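Local atomic coordinates of nicotinate-nucleotide diphosphorylase (Carboxylating) (Streptococcus pyogenes GA06023, PDB entry 5HUO), a protein that converts quinolinate and 5-phospho-alpha-D-ribose 1-diphosphate into nicotinate mononucleotide, carbon dioxide and diphosphate, a step in NAD(+) biosynthesis. Residues N185-L190 / M195-H200; K209-A214 / V224-E229; E236-G241 / G264-E269; I245-M250 / E256-L261. All blocks are in the same frame, centred on the assembly; numbering follows the deposited sequence.

The four contacts illustrate how a parallel alpha/beta domain separates scaffold from site. Strands 194-196, 224-228, 244-248 and 267-271 lie side by side, and successive contacts (1 to 2, 2 to 3, 3 to 4) have centres about 10 Å apart. Probable backbone hydrogen bonds stitch them together: L196 O to E227 N (2.8 Å), V226 O to M246 N (2.8 Å) and E269 O to L247 N (2.7 Å). Contacts 2, 3 and 4 pack helices against this sheet or the loop entering it, contact 4 nested inside contact 3. Contact 1 gathers basic groups round a sulfate, R267 of contact 3 holds two more, and H186 NE2 lies 3.2 Å from E269 OE2, a probable hydrogen bond.

Contact 1 (N185-L190 / M195-H200); sequences NHRFNL and MLKDNH. With SO4 (sulfate ion), chain J.
The loop 185-190, which precedes strand 194-196, keeps its backbone well clear of the strand (R187 CA to M195 CA 9.4 Å), and H186 and R187 bridge the gap with side chains to M195 and K197. R187 sends out a straight chain from CG to NE, and its guanidinium lies with one face under M195, whose CB is 3.7 Å from R187 NH2. The edge of the same group takes hold of the sulfate, probably from the crystallisation liquor: R187 NE and NH2 both donate to O3, at 3.1 and 2.8 Å. With NH1 bonded to the carbonyl of A193, the plane is fixed on more than one side. K197 bends at its last torsion (chi4 -87°), which brings NZ to 3.5 Å from sulfate O3; its salt bridge is to E227. M195 CE meets H186 CE1 at 3.5 Å, the two side chains crossing at about a right angle. The imidazole is anchored, ND1 accepting the amide N-H of R187 nearly in the ring plane and NE2 bonding to E269. Basic residues gathered round an anion beside the C-terminal end of a barrel strand are consistent with the substrate pocket of quinolinate phosphoribosyltransferases.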
loop_
_atom_site.group_PDB
_atom_site.type_symbol
_atom_site.label_atom_id
_atom_site.label_comp_id
_atom_site.label_asym_id
_atom_site.label_seq_id
_atom_site.Cartn_x
_atom_site.Cartn_y
_atom_site.Cartn_z
ATOM N N ASN A 185 16.008 -12.122 -22.580
ATOM C CA ASN A 185 14.778 -12.355 -21.799
ATOM C C ASN A 185 13.713 -13.132 -22.524
ATOM O O ASN A 185 13.256 -12.784 -23.614
ATOM C CB ASN A 185 14.199 -11.027 -21.313
ATOM C CG ASN A 185 15.120 -10.295 -20.321
ATOM O OD1 ASN A 185 15.866 -10.924 -19.553
ATOM N ND2 ASN A 185 15.062 -9.001 -20.325
ATOM N N HIS A 186 13.224 -14.137 -21.832
ATOM C CA HIS A 186 12.036 -14.845 -22.278
ATOM C C HIS A 186 10.846 -14.012 -21.803
ATOM O O HIS A 186 11.017 -12.999 -21.142
ATOM C CB HIS A 186 12.046 -16.258 -21.672
ATOM C CG HIS A 186 11.370 -17.282 -22.519
ATOM N ND1 HIS A 186 10.072 -17.143 -22.956
ATOM C CD2 HIS A 186 11.827 -18.434 -23.057
ATOM C CE1 HIS A 186 9.761 -18.153 -23.742
ATOM N NE2 HIS A 186 10.813 -18.946 -23.829
ATOM N N ARG A 187 9.629 -14.462 -22.017
ATOM C CA ARG A 187 8.462 -13.812 -21.411
ATOM C C ARG A 187 8.617 -13.594 -19.937
ATOM O O ARG A 187 9.200 -14.442 -19.195
ATOM C CB ARG A 187 7.205 -14.609 -21.667
ATOM C CG ARG A 187 7.127 -15.939 -20.963
ATOM C CD ARG A 187 5.856 -16.673 -21.326
ATOM N NE ARG A 187 5.782 -17.946 -20.602
ATOM C CZ ARG A 187 4.655 -18.584 -20.315
ATOM N NH1 ARG A 187 3.486 -18.081 -20.674
ATOM N NH2 ARG A 187 4.693 -19.728 -19.650
ATOM N N PHE A 188 8.184 -12.441 -19.520
ATOM C CA PHE A 188 8.184 -12.034 -18.150
ATOM C C PHE A 188 7.173 -12.755 -17.285
ATOM O O PHE A 188 7.210 -12.710 -16.066
ATOM C CB PHE A 188 7.735 -10.590 -18.091
ATOM C CG PHE A 188 8.108 -9.898 -16.828
ATOM C CD1 PHE A 188 9.397 -9.492 -16.598
ATOM C CD2 PHE A 188 7.169 -9.748 -15.829
ATOM C CE1 PHE A 188 9.718 -8.902 -15.404
ATOM C CE2 PHE A 188 7.495 -9.215 -14.604
ATOM C CZ PHE A 188 8.771 -8.767 -14.395
ATOM N N ASN A 189 6.181 -13.316 -17.928
ATOM C CA ASN A 189 4.881 -13.513 -17.322
ATOM C C ASN A 189 4.075 -14.583 -17.942
ATOM O O ASN A 189 4.280 -14.900 -19.078
ATOM C CB ASN A 189 4.095 -12.254 -17.607
ATOM C CG ASN A 189 3.600 -11.663 -16.396
ATOM O OD1 ASN A 189 3.630 -12.300 -15.390
ATOM N ND2 ASN A 189 3.174 -10.440 -16.447
ATOM N N LEU A 190 3.025 -14.983 -17.257
ATOM C CA LEU A 190 1.972 -15.820 -17.893
ATOM C C LEU A 190 1.054 -15.017 -18.817
ATOM O O LEU A 190 0.406 -15.590 -19.646
ATOM C CB LEU A 190 1.106 -16.537 -16.859
ATOM C CG LEU A 190 1.856 -17.613 -16.077
ATOM C CD1 LEU A 190 1.022 -18.136 -14.931
ATOM C CD2 LEU A 190 2.280 -18.755 -16.994
ATOM N N MET A 195 2.538 -20.158 -23.789
ATOM C CA MET A 195 3.344 -21.346 -23.882
ATOM C C MET A 195 2.527 -22.576 -23.534
ATOM O O MET A 195 2.042 -22.736 -22.436
ATOM C CB MET A 195 4.607 -21.267 -23.033
ATOM C CG MET A 195 5.607 -22.365 -23.434
ATOM S SD MET A 195 7.116 -22.391 -22.461
ATOM C CE MET A 195 7.672 -20.676 -22.625
ATOM N N LEU A 196 2.410 -23.443 -24.525
ATOM C CA LEU A 196 1.634 -24.674 -24.427
ATOM C C LEU A 196 2.630 -25.740 -24.083
ATOM O O LEU A 196 3.465 -26.127 -24.888
ATOM C CB LEU A 196 0.925 -25.007 -25.734
ATOM C CG LEU A 196 -0.063 -23.923 -26.154
ATOM C CD1 LEU A 196 -0.418 -24.120 -27.619
ATOM C CD2 LEU A 196 -1.304 -23.881 -25.294
ATOM N N LYS A 197 2.501 -26.196 -22.856
ATOM C CA LYS A 197 3.384 -27.184 -22.251
ATOM C C LYS A 197 2.847 -28.633 -22.432
ATOM O O LYS A 197 1.830 -28.871 -23.079
ATOM C CB LYS A 197 3.614 -26.817 -20.768
ATOM C CG LYS A 197 3.835 -25.323 -20.516
ATOM C CD LYS A 197 4.258 -25.055 -19.080
ATOM C CE LYS A 197 4.864 -23.654 -18.898
ATOM N NZ LYS A 197 6.332 -23.582 -19.166
ATOM N N ASP A 198 3.606 -29.588 -21.913
ATOM C CA ASP A 198 3.225 -31.036 -21.874
ATOM C C ASP A 198 1.691 -31.388 -21.758
ATOM O O ASP A 198 1.083 -32.033 -22.632
ATOM C CB ASP A 198 4.048 -31.708 -20.743
ATOM C CG ASP A 198 4.064 -30.888 -19.355
ATOM O OD1 ASP A 198 3.488 -29.778 -19.198
ATOM O OD2 ASP A 198 4.686 -31.386 -18.397
ATOM N N ASN A 199 1.080 -30.927 -20.670
ATOM C CA ASN A 199 -0.343 -31.206 -20.363
ATOM C C ASN A 199 -1.383 -30.532 -21.263
ATOM O O ASN A 199 -2.416 -31.090 -21.529
ATOM C CB ASN A 199 -0.650 -30.955 -18.870
ATOM C CG ASN A 199 -0.047 -29.667 -18.332
ATOM O OD1 ASN A 199 0.542 -28.878 -19.066
ATOM N ND2 ASN A 199 -0.166 -29.467 -17.044
ATOM N N HIS A 200 -1.084 -29.314 -21.688
ATOM C CA HIS A 200 -1.972 -28.529 -22.564
ATOM C C HIS A 200 -2.284 -29.278 -23.854
ATOM O O HIS A 200 -3.430 -29.354 -24.296
ATOM C CB HIS A 200 -1.335 -27.161 -22.900
ATOM C CG HIS A 200 -1.154 -26.235 -21.717
ATOM N ND1 HIS A 200 0.032 -26.119 -21.030
ATOM C CD2 HIS A 200 -2.003 -25.352 -21.126
ATOM C CE1 HIS A 200 -0.090 -25.216 -20.068
ATOM N NE2 HIS A 200 -1.319 -24.738 -20.095
HETATM S S SO4 J . 8.808 -20.165 -18.948
HETATM O O1 SO4 J . 9.821 -20.971 -19.679
HETATM O O2 SO4 J . 9.172 -18.729 -19.017
HETATM O O3 SO4 J . 7.434 -20.268 -19.475
HETATM O O4 SO4 J . 8.794 -20.692 -17.582
#

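Contact 2 (K209-A214 / V224-E229)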
loop_
_atom_site.group_PDB
_atom_site.type_symbol
_atom_site.label_atom_id
_atom_site.label_comp_id
_atom_site.label_asym_id
_atom_site.label_seq_id
_atom_site.Cartn_x
_atom_site.Cartn_y
_atom_site.Cartn_z
ATOM N N LYS A 209 -4.624 -28.692 -32.516
ATOM C CA LYS A 209 -5.830 -28.102 -31.912
ATOM C C LYS A 209 -5.472 -27.129 -30.780
ATOM O O LYS A 209 -6.109 -26.096 -30.614
ATOM C CB LYS A 209 -6.834 -29.161 -31.444
ATOM N N ALA A 210 -4.474 -27.486 -29.975
ATOM C CA ALA A 210 -4.028 -26.603 -28.851
ATOM C C ALA A 210 -3.540 -25.264 -29.365
ATOM O O ALA A 210 -3.954 -24.221 -28.918
ATOM C CB ALA A 210 -2.945 -27.264 -28.029
ATOM N N ILE A 211 -2.718 -25.340 -30.385
ATOM C CA ILE A 211 -2.261 -24.150 -31.100
ATOM C C ILE A 211 -3.417 -23.334 -31.660
ATOM O O ILE A 211 -3.432 -22.135 -31.575
ATOM C CB ILE A 211 -1.287 -24.530 -32.232
ATOM C CG1 ILE A 211 -0.039 -25.183 -31.612
ATOM C CG2 ILE A 211 -0.888 -23.308 -33.045
ATOM C CD1 ILE A 211 0.872 -25.971 -32.532
ATOM N N ALA A 212 -4.396 -24.004 -32.234
ATOM C CA ALA A 212 -5.564 -23.326 -32.820
ATOM C C ALA A 212 -6.375 -22.597 -31.759
ATOM O O ALA A 212 -6.801 -21.458 -31.978
ATOM C CB ALA A 212 -6.464 -24.305 -33.530
ATOM N N GLN A 213 -6.582 -23.253 -30.619
ATOM C CA GLN A 213 -7.359 -22.646 -29.516
ATOM C C GLN A 213 -6.680 -21.446 -28.876
ATOM O O GLN A 213 -7.321 -20.447 -28.585
ATOM C CB GLN A 213 -7.643 -23.635 -28.434
ATOM C CG GLN A 213 -8.590 -24.690 -28.894
ATOM C CD GLN A 213 -9.202 -25.433 -27.730
ATOM O OE1 GLN A 213 -9.236 -24.937 -26.611
ATOM N NE2 GLN A 213 -9.705 -26.634 -27.990
ATOM N N ALA A 214 -5.370 -21.553 -28.716
ATOM C CA ALA A 214 -4.537 -20.429 -28.278
ATOM C C ALA A 214 -4.719 -19.220 -29.186
ATOM O O ALA A 214 -5.002 -18.117 -28.741
ATOM C CB ALA A 214 -3.071 -20.831 -28.261
ATOM N N VAL A 224 3.141 -17.492 -29.685
ATOM C CA VAL A 224 2.734 -18.806 -29.211
ATOM C C VAL A 224 3.894 -19.720 -29.348
ATOM O O VAL A 224 4.505 -19.850 -30.428
ATOM C CB VAL A 224 1.541 -19.379 -29.992
ATOM C CG1 VAL A 224 1.279 -20.833 -29.618
ATOM C CG2 VAL A 224 0.287 -18.593 -29.691
ATOM N N GLU A 225 4.146 -20.405 -28.255
ATOM C CA GLU A 225 5.209 -21.406 -28.168
ATOM C C GLU A 225 4.621 -22.736 -27.699
ATOM O O GLU A 225 3.651 -22.766 -26.971
ATOM C CB GLU A 225 6.317 -20.948 -27.205
ATOM C CG GLU A 225 7.478 -21.911 -27.085
ATOM C CD GLU A 225 8.694 -21.357 -26.336
ATOM O OE1 GLU A 225 8.728 -20.179 -25.991
ATOM O OE2 GLU A 225 9.641 -22.122 -26.096
ATOM N N VAL A 226 5.240 -23.829 -28.147
ATOM C CA VAL A 226 4.850 -25.178 -27.719
ATOM C C VAL A 226 6.046 -25.972 -27.281
ATOM O O VAL A 226 7.026 -26.050 -28.024
ATOM C CB VAL A 226 4.245 -25.997 -28.859
ATOM C CG1 VAL A 226 3.942 -27.397 -28.372
ATOM C CG2 VAL A 226 2.988 -25.373 -29.359
ATOM N N GLU A 227 5.916 -26.613 -26.123
ATOM C CA GLU A 227 6.908 -27.599 -25.640
ATOM C C GLU A 227 6.617 -28.969 -26.191
ATOM O O GLU A 227 5.530 -29.474 -26.043
ATOM C CB GLU A 227 6.933 -27.725 -24.118
ATOM C CG GLU A 227 7.166 -26.427 -23.336
ATOM C CD GLU A 227 7.215 -26.644 -21.821
ATOM O OE1 GLU A 227 6.858 -27.782 -21.356
ATOM O OE2 GLU A 227 7.619 -25.671 -21.115
ATOM N N VAL A 228 7.616 -29.548 -26.819
ATOM C CA VAL A 228 7.483 -30.788 -27.562
ATOM C C VAL A 228 8.556 -31.783 -27.146
ATOM O O VAL A 228 9.737 -31.452 -27.071
ATOM C CB VAL A 228 7.573 -30.485 -29.062
ATOM C CG1 VAL A 228 7.545 -31.731 -29.897
ATOM C CG2 VAL A 228 6.416 -29.588 -29.453
ATOM N N GLU A 229 8.146 -33.013 -26.860
ATOM C CA GLU A 229 9.098 -34.099 -26.456
ATOM C C GLU A 229 9.398 -35.108 -27.564
ATOM O O GLU A 229 10.283 -35.919 -27.423
ATOM C CB GLU A 229 8.587 -34.855 -25.224
ATOM C CG GLU A 229 8.421 -33.958 -24.000
ATOM C CD GLU A 229 8.124 -34.712 -22.719
ATOM O OE1 GLU A 229 8.526 -35.887 -22.610
ATOM O OE2 GLU A 229 7.499 -34.128 -21.805
#
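Packing of a helix on its own parallel sheet is what joins I211 and A214 to V226 and V224, and it belongs to the beta-alpha-beta crossover in which helices 198-204 and 207-217 connect strand 194-196 to its neighbour 224-228. The helix offers residues three apart and the strand residues two apart, so that one flank of the helix meets one face of the sheet. I211 carries CG1 beside its backbone N and opposite the carbonyl carbon (chi1 -63°), a setting that brings the longer branch to the strand although the side chain does not start out in that direction. There I211 CG1 lies 3.8 Å from V226 CG2, and I211 CD1 follows at 3.9 Å from the same methyl. The two side chains cross at about a right angle, one V226 branch touching the isoleucine at two successive carbons. One helical turn on, A214 stands with its CA 7.5 Å from V224 CA and its CB 4.3 Å from V224 CG2. The contact is buried and purely apolar, whereas E225 between the valines points to the other face, towards H186. Round this seam, V242 touches I211, V224 and V226, while I194 of strand 194-196 fills in beside A214 and V224. I201 of helix 198-204 covers V226, and A240 of helix 231-240 meets I211.

Contact 3 (E236-G241 / G264-E269). With SO4 (sulfate ion), chain H; SO4 (sulfate ion), chain G.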
loop_
_atom_site.group_PDB
_atom_site.type_symbol
_atom_site.label_atom_id
_atom_site.label_comp_id
_atom_site.label_asym_id
_atom_site.label_seq_id
_atom_site.Cartn_x
_atom_site.Cartn_y
_atom_site.Cartn_z
ATOM N N GLU A 236 4.104 -31.698 -36.303
ATOM C CA GLU A 236 2.716 -31.249 -36.135
ATOM C C GLU A 236 2.685 -29.731 -35.887
ATOM O O GLU A 236 2.007 -28.966 -36.592
ATOM C CB GLU A 236 2.065 -32.020 -34.967
ATOM C CG GLU A 236 0.561 -32.220 -35.057
ATOM C CD GLU A 236 -0.011 -33.005 -33.873
ATOM O OE1 GLU A 236 0.723 -33.806 -33.241
ATOM O OE2 GLU A 236 -1.206 -32.826 -33.565
ATOM N N ALA A 237 3.483 -29.328 -34.903
ATOM C CA ALA A 237 3.614 -27.933 -34.463
ATOM C C ALA A 237 4.136 -27.021 -35.551
ATOM O O ALA A 237 3.573 -25.972 -35.772
ATOM C CB ALA A 237 4.525 -27.847 -33.273
ATOM N N ALA A 238 5.203 -27.406 -36.231
ATOM C CA ALA A 238 5.745 -26.577 -37.350
ATOM C C ALA A 238 4.713 -26.362 -38.453
ATOM O O ALA A 238 4.552 -25.260 -38.985
ATOM C CB ALA A 238 6.989 -27.195 -37.952
ATOM N N ALA A 239 4.001 -27.437 -38.774
ATOM C CA ALA A 239 2.895 -27.406 -39.766
ATOM C C ALA A 239 1.783 -26.435 -39.363
ATOM O O ALA A 239 1.258 -25.700 -40.186
ATOM C CB ALA A 239 2.304 -28.794 -39.956
ATOM N N ALA A 240 1.464 -26.442 -38.073
ATOM C CA ALA A 240 0.445 -25.541 -37.486
ATOM C C ALA A 240 0.836 -24.030 -37.508
ATOM O O ALA A 240 -0.006 -23.170 -37.300
ATOM C CB ALA A 240 0.101 -25.971 -36.067
ATOM N N GLY A 241 2.109 -23.731 -37.750
ATOM C CA GLY A 241 2.591 -22.350 -37.933
ATOM C C GLY A 241 2.911 -21.594 -36.657
ATOM O O GLY A 241 2.830 -20.369 -36.638
ATOM N N GLY A 264 12.846 -24.221 -40.719
ATOM C CA GLY A 264 12.712 -22.765 -40.488
ATOM C C GLY A 264 11.288 -22.254 -40.437
ATOM O O GLY A 264 11.055 -21.061 -40.493
ATOM N N ARG A 265 10.336 -23.165 -40.298
ATOM C CA ARG A 265 8.921 -22.781 -40.191
ATOM C C ARG A 265 8.560 -22.182 -38.828
ATOM O O ARG A 265 7.571 -21.451 -38.688
ATOM C CB ARG A 265 8.009 -23.971 -40.522
ATOM C CG ARG A 265 7.846 -24.153 -42.035
ATOM C CD ARG A 265 8.150 -25.574 -42.450
ATOM N NE ARG A 265 7.053 -26.495 -42.215
ATOM C CZ ARG A 265 7.191 -27.803 -41.997
ATOM N NH1 ARG A 265 8.373 -28.389 -41.972
ATOM N NH2 ARG A 265 6.118 -28.546 -41.775
ATOM N N SER A 266 9.390 -22.496 -37.849
ATOM C CA SER A 266 9.339 -21.882 -36.523
ATOM C C SER A 266 10.724 -21.639 -35.964
ATOM O O SER A 266 11.705 -22.214 -36.418
ATOM C CB SER A 266 8.588 -22.783 -35.545
ATOM O OG SER A 266 7.397 -23.191 -36.146
ATOM N N ARG A 267 10.766 -20.813 -34.925
ATOM C CA ARG A 267 11.986 -20.618 -34.124
ATOM C C ARG A 267 12.161 -21.795 -33.189
ATOM O O ARG A 267 11.189 -22.424 -32.795
ATOM C CB ARG A 267 11.910 -19.386 -33.262
ATOM C CG ARG A 267 11.810 -18.099 -34.006
ATOM C CD ARG A 267 13.161 -17.791 -34.591
ATOM N NE ARG A 267 13.113 -16.561 -35.332
ATOM C CZ ARG A 267 14.046 -16.127 -36.169
ATOM N NH1 ARG A 267 15.138 -16.810 -36.383
ATOM N NH2 ARG A 267 13.887 -14.959 -36.790
ATOM N N ILE A 268 13.409 -22.130 -32.910
ATOM C CA ILE A 268 13.690 -23.348 -32.159
ATOM C C ILE A 268 14.441 -23.008 -30.913
ATOM O O ILE A 268 15.491 -22.352 -30.963
ATOM C CB ILE A 268 14.460 -24.409 -32.958
ATOM C CG1 ILE A 268 13.761 -24.714 -34.295
ATOM C CG2 ILE A 268 14.606 -25.698 -32.145
ATOM C CD1 ILE A 268 14.644 -25.494 -35.290
ATOM N N GLU A 269 13.874 -23.463 -29.804
ATOM C CA GLU A 269 14.471 -23.326 -28.470
ATOM C C GLU A 269 14.799 -24.717 -27.938
ATOM O O GLU A 269 13.977 -25.618 -28.086
ATOM C CB GLU A 269 13.518 -22.613 -27.500
ATOM C CG GLU A 269 13.815 -22.799 -25.990
ATOM C CD GLU A 269 12.862 -22.000 -25.048
ATOM O OE1 GLU A 269 13.133 -21.866 -23.823
ATOM O OE2 GLU A 269 11.822 -21.477 -25.542
HETATM S S SO4 H . 10.853 -13.806 -35.662
HETATM O O1 SO4 H . 11.950 -13.364 -34.761
HETATM O O2 SO4 H . 10.939 -13.210 -37.037
HETATM O O3 SO4 H . 9.562 -13.528 -34.976
HETATM O O4 SO4 H . 10.957 -15.263 -35.839
HETATM S S SO4 G . 16.577 -13.401 -38.894
HETATM O O1 SO4 G . 18.036 -13.469 -39.119
HETATM O O2 SO4 G . 15.913 -12.648 -39.988
HETATM O O3 SO4 G . 16.063 -14.792 -38.826
HETATM O O4 SO4 G . 16.322 -12.694 -37.620
#
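A238 and S266 form the buried part of this contact, R265 and A239 its outer and more exposed part. The closest backbone approach joins A238 and R265, whose CA atoms stand 5.7 Å apart. On the buried side S266 OG lies 4.0 Å from A238 CA, but its polar bond goes to the carbonyl of V242, so towards the helix it merely packs. On the solvent side R265 folds back over the helix: bends at chi2 (128°) and chi3 (80°) lay the guanidinium flat above A238, whose CB sits under the centre of one face, 4.1 Å from R265 CZ. R265 NH2 comes obliquely to within 3.8 Å of A239 N. The R265 guanidinium is loosely tied, NH1 weakly to the carbonyl of I262 and NH2 in a long, weak ion pair to E235. G241, with the positive phi of a Schellman motif (84°), closes the helix, its N bonded to A238 O at 3.1 Å and more weakly to A237 O. Farther out, R267 meets two sulfates, probably from the crystallisation liquor, at the edge of its guanidinium; R267 NH2 donates to O3 of one at 3.0 Å and R267 NE to O4 of the other, while R267 NH1 also pairs with D288. Helix 231-240 thus ends beside the loop entering strand 267-271, as at the N-terminal end of the strands in an alpha/beta barrel.

Contact 4 (I245-M250 / E256-L261)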
loop_
_atom_site.group_PDB
_atom_site.type_symbol
_atom_site.label_atom_id
_atom_site.label_comp_id
_atom_site.label_asym_id
_atom_site.label_seq_id
_atom_site.Cartn_x
_atom_site.Cartn_y
_atom_site.Cartn_z
ATOM N N ILE A 245 9.113 -23.351 -31.196
ATOM C CA ILE A 245 9.022 -24.754 -30.763
ATOM C C ILE A 245 10.115 -25.032 -29.760
ATOM O O ILE A 245 11.279 -24.707 -30.022
ATOM C CB ILE A 245 9.153 -25.728 -31.934
ATOM C CG1 ILE A 245 8.000 -25.508 -32.907
ATOM C CG2 ILE A 245 9.163 -27.169 -31.429
ATOM C CD1 ILE A 245 8.067 -26.361 -34.156
ATOM N N MET A 246 9.725 -25.539 -28.598
ATOM C CA MET A 246 10.685 -25.886 -27.539
ATOM C C MET A 246 10.970 -27.363 -27.568
ATOM O O MET A 246 10.075 -28.152 -27.392
ATOM C CB MET A 246 10.172 -25.563 -26.153
ATOM C CG MET A 246 11.178 -25.954 -25.074
ATOM S SD MET A 246 10.581 -25.887 -23.369
ATOM C CE MET A 246 10.721 -24.153 -22.998
ATOM N N LEU A 247 12.222 -27.717 -27.812
ATOM C CA LEU A 247 12.671 -29.135 -27.816
ATOM C C LEU A 247 13.126 -29.464 -26.425
ATOM O O LEU A 247 14.136 -28.997 -25.958
ATOM C CB LEU A 247 13.791 -29.401 -28.829
ATOM C CG LEU A 247 13.517 -28.936 -30.270
ATOM C CD1 LEU A 247 14.714 -29.146 -31.187
ATOM C CD2 LEU A 247 12.290 -29.617 -30.855
ATOM N N ASP A 248 12.330 -30.260 -25.760
ATOM C CA ASP A 248 12.505 -30.501 -24.324
ATOM C C ASP A 248 13.393 -31.723 -24.047
ATOM O O ASP A 248 13.049 -32.838 -24.418
ATOM C CB ASP A 248 11.135 -30.677 -23.664
ATOM C CG ASP A 248 11.191 -30.612 -22.151
ATOM O OD1 ASP A 248 12.288 -30.480 -21.542
ATOM O OD2 ASP A 248 10.081 -30.695 -21.582
ATOM N N ASN A 249 14.539 -31.461 -23.421
ATOM C CA ASN A 249 15.504 -32.490 -22.978
ATOM C C ASN A 249 15.771 -33.561 -24.036
ATOM O O ASN A 249 15.889 -34.721 -23.743
ATOM C CB ASN A 249 15.063 -33.119 -21.650
ATOM N N MET A 250 15.829 -33.150 -25.289
ATOM C CA MET A 250 16.018 -34.085 -26.418
ATOM C C MET A 250 17.508 -34.342 -26.650
ATOM O O MET A 250 18.338 -33.489 -26.371
ATOM C CB MET A 250 15.317 -33.570 -27.719
ATOM C CG MET A 250 13.769 -33.662 -27.724
ATOM S SD MET A 250 12.873 -33.271 -29.263
ATOM C CE MET A 250 14.162 -33.219 -30.507
ATOM N N GLU A 256 18.858 -32.676 -34.052
ATOM C CA GLU A 256 19.302 -32.459 -35.439
ATOM C C GLU A 256 18.245 -32.845 -36.476
ATOM O O GLU A 256 18.055 -32.170 -37.481
ATOM C CB GLU A 256 20.573 -33.241 -35.728
ATOM C CG GLU A 256 21.475 -32.559 -36.729
ATOM C CD GLU A 256 22.537 -31.706 -36.083
ATOM O OE1 GLU A 256 23.257 -32.222 -35.197
ATOM O OE2 GLU A 256 22.692 -30.538 -36.483
ATOM N N GLN A 257 17.576 -33.962 -36.219
ATOM C CA GLN A 257 16.484 -34.417 -37.089
ATOM C C GLN A 257 15.348 -33.398 -37.127
ATOM O O GLN A 257 14.863 -33.012 -38.195
ATOM C CB GLN A 257 15.997 -35.795 -36.660
ATOM N N ALA A 258 14.961 -32.937 -35.943
ATOM C CA ALA A 258 13.893 -31.909 -35.805
ATOM C C ALA A 258 14.212 -30.657 -36.591
ATOM O O ALA A 258 13.354 -30.097 -37.254
ATOM C CB ALA A 258 13.654 -31.570 -34.337
ATOM N N ILE A 259 15.450 -30.213 -36.507
ATOM C CA ILE A 259 15.843 -28.978 -37.205
ATOM C C ILE A 259 15.516 -29.047 -38.702
ATOM O O ILE A 259 14.820 -28.174 -39.245
ATOM C CB ILE A 259 17.338 -28.708 -37.069
ATOM C CG1 ILE A 259 17.671 -28.399 -35.615
ATOM C CG2 ILE A 259 17.740 -27.561 -37.984
ATOM C CD1 ILE A 259 19.098 -27.912 -35.424
ATOM N N THR A 260 16.015 -30.119 -39.320
ATOM C CA THR A 260 15.839 -30.405 -40.743
ATOM C C THR A 260 14.365 -30.566 -41.079
ATOM O O THR A 260 13.877 -30.054 -42.076
ATOM C CB THR A 260 16.479 -31.752 -41.077
ATOM O OG1 THR A 260 17.861 -31.704 -40.722
ATOM C CG2 THR A 260 16.380 -32.033 -42.543
ATOM N N LEU A 261 13.680 -31.286 -40.208
ATOM C CA LEU A 261 12.265 -31.493 -40.324
ATOM C C LEU A 261 11.434 -30.208 -40.273
ATOM O O LEU A 261 10.509 -30.041 -41.028
ATOM C CB LEU A 261 11.853 -32.397 -39.198
ATOM C CG LEU A 261 10.393 -32.762 -39.060
ATOM C CD1 LEU A 261 9.952 -33.555 -40.283
ATOM C CD2 LEU A 261 10.213 -33.577 -37.798
#
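Apolar helix-on-sheet packing within a single beta-alpha-beta unit brings L247 and M250 against A258. The unit runs from strand 244-248 through helix 252-262 to strand 267-271, part of the parallel sheet of the C-terminal domain, and this contact seats the helix on the strand that leads into it. A258 points inward from the helix and receives both partners on its one methyl: L247 CD1 is 4.1 Å from A258 CB, and M250 CE is 4.2 Å from the same atom. With chi1 at -52°, L247 swings CG away from its own carbonyl, and CD1 reaches the helix. M250 comes from the loop just after the strand, and only its terminal methyl makes the approach. The contact is small and wholly buried; between backbones the gap stays wide, L247 CA lying 8.5 Å from A258 CA. L231 of the preceding helix also packs on A258, and I268 of the next strand lies against L247. M246, by contrast, turns to the other face of the sheet, among E225, E227 and E269. On the outer side of the helix, T260 OG1 donates to the carbonyl of its own previous turn, 3.3 Å from E256 O and tilted 22° from that carbonyl's plane.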